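Local coordinates for Exo-poly-alpha-D-galacturonosidase (Thermotoga maritima, PDB 3JUR), which probably hydrolyses polygalacturonate, the acidic backbone of pectin, as a hyperthermoactive exo-acting glycoside hydrolase of family 28, at residues D[104-109]-D[211-216]; D[143-148]-D[187-192]. One frame throughout, in Å; residues are numbered along the deposited sequence.

Contact 1: D[104-109]-D[211-216]; sequences RFEGIE and SPMWCI. Unlike the reference sequence in segment 211-216: Ile-216 (reference Val).
The carbonyl oxygen of Ser-211 is gripped by two hydrogen bonds, one from Trp-143 NE1 and one from Asn-238 ND2. Beyond it, Met-213 runs out extended, CG anti to the backbone N (chi1 -163°), and crosses Phe-105 at about a right angle. Its SD lies 3.5 Å from Phe-105 CE1, an oblique Met-aromatic contact, and its methyl CE sits 3.7 Å from Glu-106 CG. The six-membered end of the Trp-214 indole meets the turn itself, CH2 being 4.0 Å from Glu-106 CA. A water completes the junction: it donates to Glu-106 OE2 at 2.7 Å and accepts from Trp-214 NE1 at 3.0 Å, lying in the indole plane at its edge. Phe-105 to Ile-108 form a type I' turn, closed by Ile-108 N to Phe-105 O at 3.1 Å. An alanine in place of Phe-105 would remove the ring and would probably leave Met-213 SD and CE less firmly packed. Phe-105 also touches Val-164 of helix 161-173, and Ile-108 touches Asp-272 of helix 270-276; the contact thus packs a hairpin (strands 103-105 and 108-112), inserted between strands 87-90 and 117-120, against the turn linking strands 207-209 and 216-219 of the parallel beta-helix.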
loop_
_atom_site.group_PDB
_atom_site.type_symbol
_atom_site.label_atom_id
_atom_site.label_comp_id
_atom_site.label_asym_id
_atom_site.label_seq_id
_atom_site.Cartn_x
_atom_site.Cartn_y
_atom_site.Cartn_z
ATOM N N ARG D 104 -8.833 33.741 -36.544
ATOM C CA ARG D 104 -9.164 32.333 -36.440
ATOM C C ARG D 104 -10.254 32.141 -35.392
ATOM O O ARG D 104 -10.263 32.831 -34.374
ATOM C CB ARG D 104 -7.900 31.542 -36.080
ATOM C CG ARG D 104 -7.789 30.209 -36.796
ATOM C CD ARG D 104 -6.535 29.443 -36.423
ATOM N NE ARG D 104 -5.540 29.493 -37.488
ATOM C CZ ARG D 104 -4.684 28.516 -37.766
ATOM N NH1 ARG D 104 -4.697 27.383 -37.066
ATOM N NH2 ARG D 104 -3.816 28.668 -38.755
ATOM N N PHE D 105 -11.187 31.231 -35.647
ATOM C CA PHE D 105 -12.184 30.870 -34.638
ATOM C C PHE D 105 -12.240 29.358 -34.453
ATOM O O PHE D 105 -12.575 28.621 -35.380
ATOM C CB PHE D 105 -13.576 31.421 -34.985
ATOM C CG PHE D 105 -14.576 31.310 -33.855
ATOM C CD1 PHE D 105 -14.764 32.366 -32.970
ATOM C CD2 PHE D 105 -15.324 30.142 -33.673
ATOM C CE1 PHE D 105 -15.684 32.272 -31.932
ATOM C CE2 PHE D 105 -16.243 30.035 -32.634
ATOM C CZ PHE D 105 -16.424 31.106 -31.762
ATOM N N GLU D 106 -11.911 28.916 -33.245
ATOM C CA GLU D 106 -11.853 27.488 -32.886
ATOM C C GLU D 106 -11.219 26.619 -33.978
ATOM O O GLU D 106 -11.788 25.606 -34.407
ATOM C CB GLU D 106 -13.231 26.975 -32.436
ATOM C CG GLU D 106 -13.694 27.618 -31.119
ATOM C CD GLU D 106 -15.021 27.081 -30.599
ATOM O OE1 GLU D 106 -15.930 26.791 -31.409
ATOM O OE2 GLU D 106 -15.164 26.968 -29.364
ATOM N N GLY D 107 -10.035 27.045 -34.422
ATOM C CA GLY D 107 -9.210 26.273 -35.348
ATOM C C GLY D 107 -9.457 26.467 -36.838
ATOM O O GLY D 107 -8.810 25.811 -37.658
ATOM N N ILE D 108 -10.381 27.353 -37.201
ATOM C CA ILE D 108 -10.642 27.637 -38.620
ATOM C C ILE D 108 -10.415 29.122 -38.937
ATOM O O ILE D 108 -10.948 30.000 -38.250
ATOM C CB ILE D 108 -12.069 27.181 -39.071
ATOM C CG1 ILE D 108 -12.253 25.669 -38.874
ATOM C CG2 ILE D 108 -12.326 27.550 -40.547
ATOM C CD1 ILE D 108 -13.696 25.204 -38.890
ATOM N N GLU D 109 -9.615 29.382 -39.972
ATOM C CA GLU D 109 -9.304 30.744 -40.406
ATOM C C GLU D 109 -10.514 31.441 -41.014
ATOM O O GLU D 109 -11.328 30.816 -41.696
ATOM C CB GLU D 109 -8.164 30.738 -41.426
ATOM C CG GLU D 109 -6.816 30.333 -40.853
ATOM C CD GLU D 109 -5.668 30.619 -41.803
ATOM O OE1 GLU D 109 -4.549 30.908 -41.319
ATOM O OE2 GLU D 109 -5.887 30.556 -43.029
ATOM N N SER D 211 -11.998 38.530 -20.400
ATOM C CA SER D 211 -11.702 38.199 -21.791
ATOM C C SER D 211 -12.969 37.786 -22.542
ATOM O O SER D 211 -13.800 37.046 -21.993
ATOM C CB SER D 211 -10.666 37.084 -21.858
ATOM O OG SER D 211 -10.417 36.686 -23.197
ATOM N N PRO D 212 -13.126 38.272 -23.792
ATOM C CA PRO D 212 -14.263 37.871 -24.627
ATOM C C PRO D 212 -14.301 36.357 -24.830
ATOM O O PRO D 212 -15.368 35.742 -24.717
ATOM C CB PRO D 212 -13.994 38.588 -25.953
ATOM C CG PRO D 212 -13.229 39.808 -25.553
ATOM C CD PRO D 212 -12.333 39.337 -24.428
ATOM N N MET D 213 -13.129 35.783 -25.096
ATOM C CA MET D 213 -12.960 34.363 -25.374
ATOM C C MET D 213 -11.514 33.967 -24.999
ATOM O O MET D 213 -11.115 34.158 -23.846
ATOM C CB MET D 213 -13.310 34.072 -26.839
ATOM C CG MET D 213 -13.571 32.604 -27.137
ATOM S SD MET D 213 -14.347 32.385 -28.743
ATOM C CE MET D 213 -14.109 30.625 -28.989
ATOM N N TRP D 214 -10.723 33.449 -25.944
ATOM C CA TRP D 214 -9.348 33.007 -25.626
ATOM C C TRP D 214 -8.462 34.203 -25.283
ATOM O O TRP D 214 -8.535 35.250 -25.945
ATOM C CB TRP D 214 -8.717 32.200 -26.766
ATOM C CG TRP D 214 -9.477 30.965 -27.203
ATOM C CD1 TRP D 214 -10.614 30.450 -26.646
ATOM C CD2 TRP D 214 -9.119 30.079 -28.272
ATOM N NE1 TRP D 214 -10.993 29.305 -27.309
ATOM C CE2 TRP D 214 -10.093 29.055 -28.313
ATOM C CE3 TRP D 214 -8.071 30.056 -29.209
ATOM C CZ2 TRP D 214 -10.049 28.015 -29.254
ATOM C CZ3 TRP D 214 -8.022 29.020 -30.137
ATOM C CH2 TRP D 214 -9.009 28.016 -30.157
ATOM N N CYS D 215 -7.632 34.053 -24.252
ATOM C CA CYS D 215 -6.910 35.196 -23.687
ATOM C C CYS D 215 -5.636 35.520 -24.454
ATOM O O CYS D 215 -5.489 36.633 -24.958
ATOM C CB CYS D 215 -6.640 35.017 -22.191
ATOM S SG CYS D 215 -8.144 34.956 -21.168
ATOM N N ILE D 216 -4.726 34.555 -24.552
ATOM C CA ILE D 216 -3.497 34.739 -25.326
ATOM C C ILE D 216 -3.396 33.707 -26.445
ATOM O O ILE D 216 -3.269 32.497 -26.190
ATOM C CB ILE D 216 -2.248 34.719 -24.438
ATOM C CG1 ILE D 216 -2.332 35.863 -23.417
ATOM C CG2 ILE D 216 -0.987 34.832 -25.301
ATOM C CD1 ILE D 216 -1.076 36.081 -22.612
HETATM O O HOH W 1 -13.088 27.155 -27.613
#

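Contact 2: D[143-148]-D[187-192]; sequences WPWKGK and YLRPSF
Aromatic packing carries most of this contact. Trp-145 leaves its short 3-10 turn with CG anti to the carbonyl carbon (chi1 -70°), and its indole lies across Tyr-187. The phenol ring comes in edge first, forming a T-shaped pair with the five-membered ring: centroids are 5.0 Å apart and the planes stand at 81°. Tyr-187 CD1 does the touching, 3.6 Å from Trp-145 NE1 and toward the rim of the face. The backbone of Tyr-187 adds a CH-pi contact, its CA standing 4.1 Å from the centroid of the six-membered ring, 28° off the normal. Trp-145 CE3 also reaches the carbonyl carbon of Tyr-187 at 3.5 Å, so side chain and main chain of one residue both pack on the indole. At the edge of that ring, close to its plane, lies Arg-189 N, and the same corner meets the aliphatic Arg-189 CG, 4.0 Å from Trp-145 CE3.

Cationic side chains make the second group. Lys-146 lays its aliphatic part against the Arg-189 guanidinium, with CB over one face and CD 3.8 Å from NH2. Its chain, bent at chi2, leads the ammonium away, though Lys-146 NZ remains 5.3 Å from Arg-189 NH2, a like-charge pair that is likely to be mildly unfavourable. The guanidinium is held by other partners: NH1 bonds to Pro-236 O and Pro-212 O, NH2 to Asn-237 OD1 and Gln-160 OE1, which fixes its rotation.

Within 143-148, Lys-146 N to Trp-143 O, 3.0 Å, holds the 3-10 turn. Both segments belong to the long excursion between strands 132-134 and 193-196, the kind of loop that decorates the right-handed parallel beta-helix of family 28 glycoside hydrolases.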
loop_
_atom_site.group_PDB
_atom_site.type_symbol
_atom_site.label_atom_id
_atom_site.label_comp_id
_atom_site.label_asym_id
_atom_site.label_seq_id
_atom_site.Cartn_x
_atom_site.Cartn_y
_atom_site.Cartn_z
ATOM N N TRP D 143 -20.064 37.667 -23.989
ATOM C CA TRP D 143 -20.377 36.315 -23.490
ATOM C C TRP D 143 -21.753 35.763 -23.896
ATOM O O TRP D 143 -21.867 34.562 -24.160
ATOM C CB TRP D 143 -20.193 36.200 -21.963
ATOM C CG TRP D 143 -18.769 36.330 -21.470
ATOM C CD1 TRP D 143 -17.631 36.321 -22.221
ATOM C CD2 TRP D 143 -18.345 36.456 -20.105
ATOM N NE1 TRP D 143 -16.524 36.453 -21.415
ATOM C CE2 TRP D 143 -16.933 36.538 -20.111
ATOM C CE3 TRP D 143 -19.022 36.506 -18.876
ATOM C CZ2 TRP D 143 -16.183 36.670 -18.935
ATOM C CZ3 TRP D 143 -18.277 36.645 -17.706
ATOM C CH2 TRP D 143 -16.867 36.721 -17.746
ATOM N N PRO D 144 -22.799 36.620 -23.946
ATOM C CA PRO D 144 -24.087 36.113 -24.431
ATOM C C PRO D 144 -24.017 35.425 -25.802
ATOM O O PRO D 144 -24.857 34.570 -26.098
ATOM C CB PRO D 144 -24.948 37.370 -24.510
ATOM C CG PRO D 144 -24.413 38.237 -23.441
ATOM C CD PRO D 144 -22.930 37.985 -23.397
ATOM N N TRP D 145 -23.019 35.771 -26.613
ATOM C CA TRP D 145 -22.874 35.182 -27.947
ATOM C C TRP D 145 -22.627 33.669 -27.933
ATOM O O TRP D 145 -22.895 32.990 -28.926
ATOM C CB TRP D 145 -21.788 35.909 -28.747
ATOM C CG TRP D 145 -22.170 37.307 -29.169
ATOM C CD1 TRP D 145 -23.267 38.027 -28.762
ATOM C CD2 TRP D 145 -21.439 38.164 -30.056
ATOM N NE1 TRP D 145 -23.268 39.271 -29.351
ATOM C CE2 TRP D 145 -22.159 39.383 -30.149
ATOM C CE3 TRP D 145 -20.248 38.022 -30.783
ATOM C CZ2 TRP D 145 -21.728 40.449 -30.946
ATOM C CZ3 TRP D 145 -19.821 39.088 -31.578
ATOM C CH2 TRP D 145 -20.560 40.285 -31.647
ATOM N N LYS D 146 -22.129 33.149 -26.807
ATOM C CA LYS D 146 -21.900 31.711 -26.632
ATOM C C LYS D 146 -23.194 30.888 -26.706
ATOM O O LYS D 146 -23.204 29.786 -27.263
ATOM C CB LYS D 146 -21.155 31.440 -25.315
ATOM C CG LYS D 146 -21.007 29.956 -24.929
ATOM C CD LYS D 146 -20.216 29.154 -25.966
ATOM C CE LYS D 146 -20.303 27.663 -25.693
ATOM N NZ LYS D 146 -19.686 26.864 -26.795
ATOM N N GLY D 147 -24.276 31.426 -26.147
ATOM C CA GLY D 147 -25.577 30.756 -26.174
ATOM C C GLY D 147 -25.967 30.089 -24.865
ATOM O O GLY D 147 -26.938 29.332 -24.820
ATOM N N LYS D 148 -25.210 30.372 -23.800
ATOM C CA LYS D 148 -25.469 29.823 -22.467
ATOM C C LYS D 148 -26.146 30.842 -21.551
ATOM O O LYS D 148 -25.692 31.986 -21.453
ATOM C CB LYS D 148 -24.162 29.351 -21.828
ATOM C CG LYS D 148 -23.728 27.964 -22.244
ATOM C CD LYS D 148 -22.449 27.586 -21.521
ATOM C CE LYS D 148 -22.174 26.101 -21.606
ATOM N NZ LYS D 148 -20.843 25.803 -21.014
ATOM N N TYR D 187 -21.974 36.353 -35.055
ATOM C CA TYR D 187 -21.814 36.274 -33.604
ATOM C C TYR D 187 -20.640 35.411 -33.144
ATOM O O TYR D 187 -20.762 34.604 -32.214
ATOM C CB TYR D 187 -23.149 35.868 -32.957
ATOM C CG TYR D 187 -24.258 36.848 -33.286
ATOM C CD1 TYR D 187 -24.521 37.936 -32.456
ATOM C CD2 TYR D 187 -25.026 36.705 -34.449
ATOM C CE1 TYR D 187 -25.529 38.853 -32.768
ATOM C CE2 TYR D 187 -26.025 37.613 -34.768
ATOM C CZ TYR D 187 -26.272 38.682 -33.923
ATOM O OH TYR D 187 -27.264 39.574 -34.229
ATOM N N LEU D 188 -19.499 35.609 -33.800
ATOM C CA LEU D 188 -18.254 34.943 -33.434
ATOM C C LEU D 188 -17.328 35.922 -32.708
ATOM O O LEU D 188 -16.803 36.863 -33.321
ATOM C CB LEU D 188 -17.568 34.369 -34.680
ATOM C CG LEU D 188 -18.395 33.441 -35.586
ATOM C CD1 LEU D 188 -17.642 33.141 -36.875
ATOM C CD2 LEU D 188 -18.773 32.144 -34.862
ATOM N N ARG D 189 -17.154 35.703 -31.404
ATOM C CA ARG D 189 -16.265 36.521 -30.564
ATOM C C ARG D 189 -14.811 36.484 -31.041
ATOM O O ARG D 189 -14.370 35.485 -31.607
ATOM C CB ARG D 189 -16.305 36.046 -29.113
ATOM C CG ARG D 189 -17.605 36.316 -28.374
ATOM C CD ARG D 189 -17.654 35.440 -27.131
ATOM N NE ARG D 189 -17.824 34.026 -27.465
ATOM C CZ ARG D 189 -17.422 33.011 -26.700
ATOM N NH1 ARG D 189 -16.801 33.229 -25.542
ATOM N NH2 ARG D 189 -17.633 31.767 -27.100
ATOM N N PRO D 190 -14.065 37.580 -30.822
ATOM C CA PRO D 190 -12.644 37.603 -31.159
ATOM C C PRO D 190 -11.776 37.121 -29.987
ATOM O O PRO D 190 -12.238 37.126 -28.843
ATOM C CB PRO D 190 -12.391 39.082 -31.429
ATOM C CG PRO D 190 -13.335 39.789 -30.511
ATOM C CD PRO D 190 -14.555 38.915 -30.411
ATOM N N SER D 191 -10.544 36.700 -30.278
ATOM C CA SER D 191 -9.540 36.440 -29.238
ATOM C C SER D 191 -9.179 37.758 -28.538
ATOM O O SER D 191 -9.447 38.842 -29.069
ATOM C CB SER D 191 -8.283 35.812 -29.844
ATOM O OG SER D 191 -8.515 34.490 -30.309
ATOM N N PHE D 192 -8.592 37.670 -27.346
ATOM C CA PHE D 192 -8.137 38.864 -26.640
ATOM C C PHE D 192 -6.816 39.359 -27.257
ATOM O O PHE D 192 -6.810 40.319 -28.020
ATOM C CB PHE D 192 -7.991 38.592 -25.137
ATOM C CG PHE D 192 -7.945 39.834 -24.274
ATOM C CD1 PHE D 192 -8.604 39.852 -23.047
ATOM C CD2 PHE D 192 -7.241 40.973 -24.670
ATOM C CE1 PHE D 192 -8.568 40.983 -22.231
ATOM C CE2 PHE D 192 -7.192 42.106 -23.858
ATOM C CZ PHE D 192 -7.862 42.112 -22.637
#

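In the fold
The centres of contacts 1 and 2 lie about 10 Å apart, and along the chain both segments of contact 2 fall between those of contact 1. Main chain joins them directly: Trp-214 O and Phe-192 N are 2.8 Å apart, a probable hydrogen bond just ahead of the parallel pairing of strands 193-196 and 216-219. The indole N-H of Trp-143, bonded to Ser-211 O at 2.8 Å, makes a second bridge. Both contacts approach residues 236-242: Arg-189 reaches Pro-236 and Asn-237, and Trp-214 packs on Asp-239 and Asp-242. Asn-237, Asn-238 and Asp-239 fit the Asn-X-Asp motif of the family, so the two contacts probably flank the active-site cleft, as in related polygalacturonases.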